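PDB 4GYV: FERM, ARHGEF and pleckstrin domain-containing protein 2 from Mus musculus, which acts as a guanine nucleotide exchange factor that activates the small GTPase RAC1 and takes part in semaphorin signalling and remodelling of the actin cytoskeleton. Local coordinates for residues Glu27-Trp32 / Leu144-Phe149. Numbering follows the deposited sequence.
Sequences EVITVW and LPLNTF
Val28 and Ile29, adjacent on the long helix 7-39, meet Phe149 and Leu146 in the all-helical DH (RhoGEF) domain of the protein, where the short helical turn 146-149 packs against the bundle. The contact is wholly apolar, with no hydrogen bond between the two segments. The Phe149 ring is the bump that fills the hollow between Val28 on one face and Leu144 CD1 on the other; its CB points toward segment 27-32, and its side chain crosses that of Val28 at about a right angle. Both methyls of Val28 reach the ring. Val28 CG1 sits over one face of the Phe149 ring, 4.1 Å from its centroid, in a CH-pi contact. Val28 CG2 comes to 3.6 Å from Phe149 CE1, at the rim. The side chains of Ile29 and Phe149 slide past each other in opposite directions. An alanine in place of Phe149 would probably open a gap between Val28 and Leu144, though CB would still meet Ile29. Leu146, whose CA lies at the ring edge, sends CD1 to 4.1 Å from Val28 CG1 and more loosely toward Ile29 CG1, and Phe136 of helix 127-137 touches both Val28 and Leu146. Tyr143 adds an edge-to-face contact with Phe149. At the base of the aromatic side chain, Ile29 CD1 rests 3.7 Å from Phe149 CB.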
loop_
_atom_site.group_PDB
_atom_site.type_symbol
_atom_site.label_atom_id
_atom_site.label_comp_id
_atom_site.label_asym_id
_atom_site.label_seq_id
_atom_site.Cartn_x
_atom_site.Cartn_y
_atom_site.Cartn_z
ATOM N N GLU A 27 -8.670 -7.116 -6.750
ATOM C CA GLU A 27 -9.400 -5.862 -6.541
ATOM C C GLU A 27 -9.580 -5.033 -7.829
ATOM O O GLU A 27 -10.512 -4.243 -7.921
ATOM C CB GLU A 27 -8.810 -5.043 -5.388
ATOM C CG GLU A 27 -8.860 -5.808 -4.080
ATOM C CD GLU A 27 -8.409 -5.025 -2.857
ATOM O OE1 GLU A 27 -7.719 -3.976 -2.965
ATOM O OE2 GLU A 27 -8.761 -5.504 -1.762
ATOM N N VAL A 28 -8.707 -5.225 -8.813
ATOM C CA VAL A 28 -8.891 -4.597 -10.111
ATOM C C VAL A 28 -10.253 -4.977 -10.668
ATOM O O VAL A 28 -10.949 -4.154 -11.257
ATOM C CB VAL A 28 -7.847 -5.043 -11.142
ATOM C CG1 VAL A 28 -8.135 -4.378 -12.481
ATOM C CG2 VAL A 28 -6.463 -4.698 -10.678
ATOM N N ILE A 29 -10.641 -6.230 -10.469
ATOM C CA ILE A 29 -11.940 -6.691 -10.947
ATOM C C ILE A 29 -13.054 -6.400 -9.969
ATOM O O ILE A 29 -14.059 -5.803 -10.336
ATOM C CB ILE A 29 -11.946 -8.189 -11.166
ATOM C CG1 ILE A 29 -10.958 -8.562 -12.258
ATOM C CG2 ILE A 29 -13.335 -8.661 -11.504
ATOM C CD1 ILE A 29 -10.601 -10.042 -12.204
ATOM N N THR A 30 -12.874 -6.841 -8.728
ATOM C CA THR A 30 -13.949 -6.808 -7.743
ATOM C C THR A 30 -14.367 -5.407 -7.337
ATOM O O THR A 30 -15.534 -5.176 -7.006
ATOM C CB THR A 30 -13.598 -7.617 -6.509
ATOM O OG1 THR A 30 -12.580 -6.945 -5.743
ATOM C CG2 THR A 30 -13.108 -8.956 -6.945
ATOM N N VAL A 31 -13.418 -4.478 -7.371
ATOM C CA VAL A 31 -13.708 -3.123 -6.979
ATOM C C VAL A 31 -13.685 -2.156 -8.147
ATOM O O VAL A 31 -14.686 -1.518 -8.445
ATOM C CB VAL A 31 -12.782 -2.655 -5.838
ATOM C CG1 VAL A 31 -12.876 -1.149 -5.621
ATOM C CG2 VAL A 31 -13.176 -3.337 -4.578
ATOM N N TRP A 32 -12.554 -2.054 -8.824
ATOM C CA TRP A 32 -12.350 -0.940 -9.746
ATOM C C TRP A 32 -13.083 -1.054 -11.066
ATOM O O TRP A 32 -13.625 -0.057 -11.565
ATOM C CB TRP A 32 -10.862 -0.681 -9.937
ATOM C CG TRP A 32 -10.280 -0.434 -8.611
ATOM C CD1 TRP A 32 -9.465 -1.250 -7.927
ATOM C CD2 TRP A 32 -10.542 0.680 -7.758
ATOM N NE1 TRP A 32 -9.167 -0.719 -6.708
ATOM C CE2 TRP A 32 -9.816 0.474 -6.574
ATOM C CE3 TRP A 32 -11.309 1.842 -7.885
ATOM C CZ2 TRP A 32 -9.837 1.377 -5.511
ATOM C CZ3 TRP A 32 -11.327 2.739 -6.827
ATOM C CH2 TRP A 32 -10.594 2.501 -5.661
ATOM N N LEU A 144 -2.660 -4.553 -16.608
ATOM C CA LEU A 144 -2.685 -5.558 -17.668
ATOM C C LEU A 144 -4.036 -5.461 -18.310
ATOM O O LEU A 144 -4.920 -4.778 -17.795
ATOM C CB LEU A 144 -2.514 -6.964 -17.122
ATOM C CG LEU A 144 -1.452 -7.121 -16.048
ATOM C CD1 LEU A 144 -1.739 -8.390 -15.329
ATOM C CD2 LEU A 144 -0.083 -7.153 -16.686
ATOM N N PRO A 145 -4.198 -6.110 -19.462
ATOM C CA PRO A 145 -5.543 -6.143 -20.019
ATOM C C PRO A 145 -6.452 -6.835 -19.028
ATOM O O PRO A 145 -6.079 -7.869 -18.472
ATOM C CB PRO A 145 -5.384 -6.985 -21.268
ATOM C CG PRO A 145 -3.930 -7.133 -21.505
ATOM C CD PRO A 145 -3.179 -6.381 -20.482
ATOM N N LEU A 146 -7.620 -6.247 -18.800
ATOM C CA LEU A 146 -8.529 -6.720 -17.774
ATOM C C LEU A 146 -8.741 -8.228 -17.789
ATOM O O LEU A 146 -8.495 -8.900 -16.788
ATOM C CB LEU A 146 -9.875 -5.998 -17.837
ATOM C CG LEU A 146 -10.664 -6.621 -16.690
ATOM C CD1 LEU A 146 -10.677 -5.754 -15.441
ATOM C CD2 LEU A 146 -12.032 -7.013 -17.148
ATOM N N ASN A 147 -9.173 -8.764 -18.922
ATOM C CA ASN A 147 -9.388 -10.199 -19.009
ATOM C C ASN A 147 -8.204 -11.078 -18.561
ATOM O O ASN A 147 -8.402 -12.217 -18.174
ATOM C CB ASN A 147 -9.863 -10.593 -20.413
ATOM C CG ASN A 147 -11.338 -10.263 -20.652
ATOM O OD1 ASN A 147 -12.063 -9.910 -19.726
ATOM N ND2 ASN A 147 -11.785 -10.399 -21.895
ATOM N N THR A 148 -6.978 -10.572 -18.578
ATOM C CA THR A 148 -5.879 -11.443 -18.185
ATOM C C THR A 148 -5.797 -11.593 -16.656
ATOM O O THR A 148 -5.159 -12.516 -16.135
ATOM C CB THR A 148 -4.523 -11.075 -18.856
ATOM O OG1 THR A 148 -3.853 -10.094 -18.096
ATOM C CG2 THR A 148 -4.712 -10.539 -20.267
ATOM N N PHE A 149 -6.479 -10.702 -15.942
ATOM C CA PHE A 149 -6.638 -10.855 -14.505
ATOM C C PHE A 149 -7.492 -12.059 -14.196
ATOM O O PHE A 149 -7.364 -12.636 -13.135
ATOM C CB PHE A 149 -7.276 -9.615 -13.867
ATOM C CG PHE A 149 -6.366 -8.418 -13.817
ATOM C CD1 PHE A 149 -5.492 -8.233 -12.748
ATOM C CD2 PHE A 149 -6.367 -7.481 -14.852
ATOM C CE1 PHE A 149 -4.635 -7.125 -12.699
ATOM C CE2 PHE A 149 -5.518 -6.375 -14.810
ATOM C CZ PHE A 149 -4.654 -6.196 -13.728
#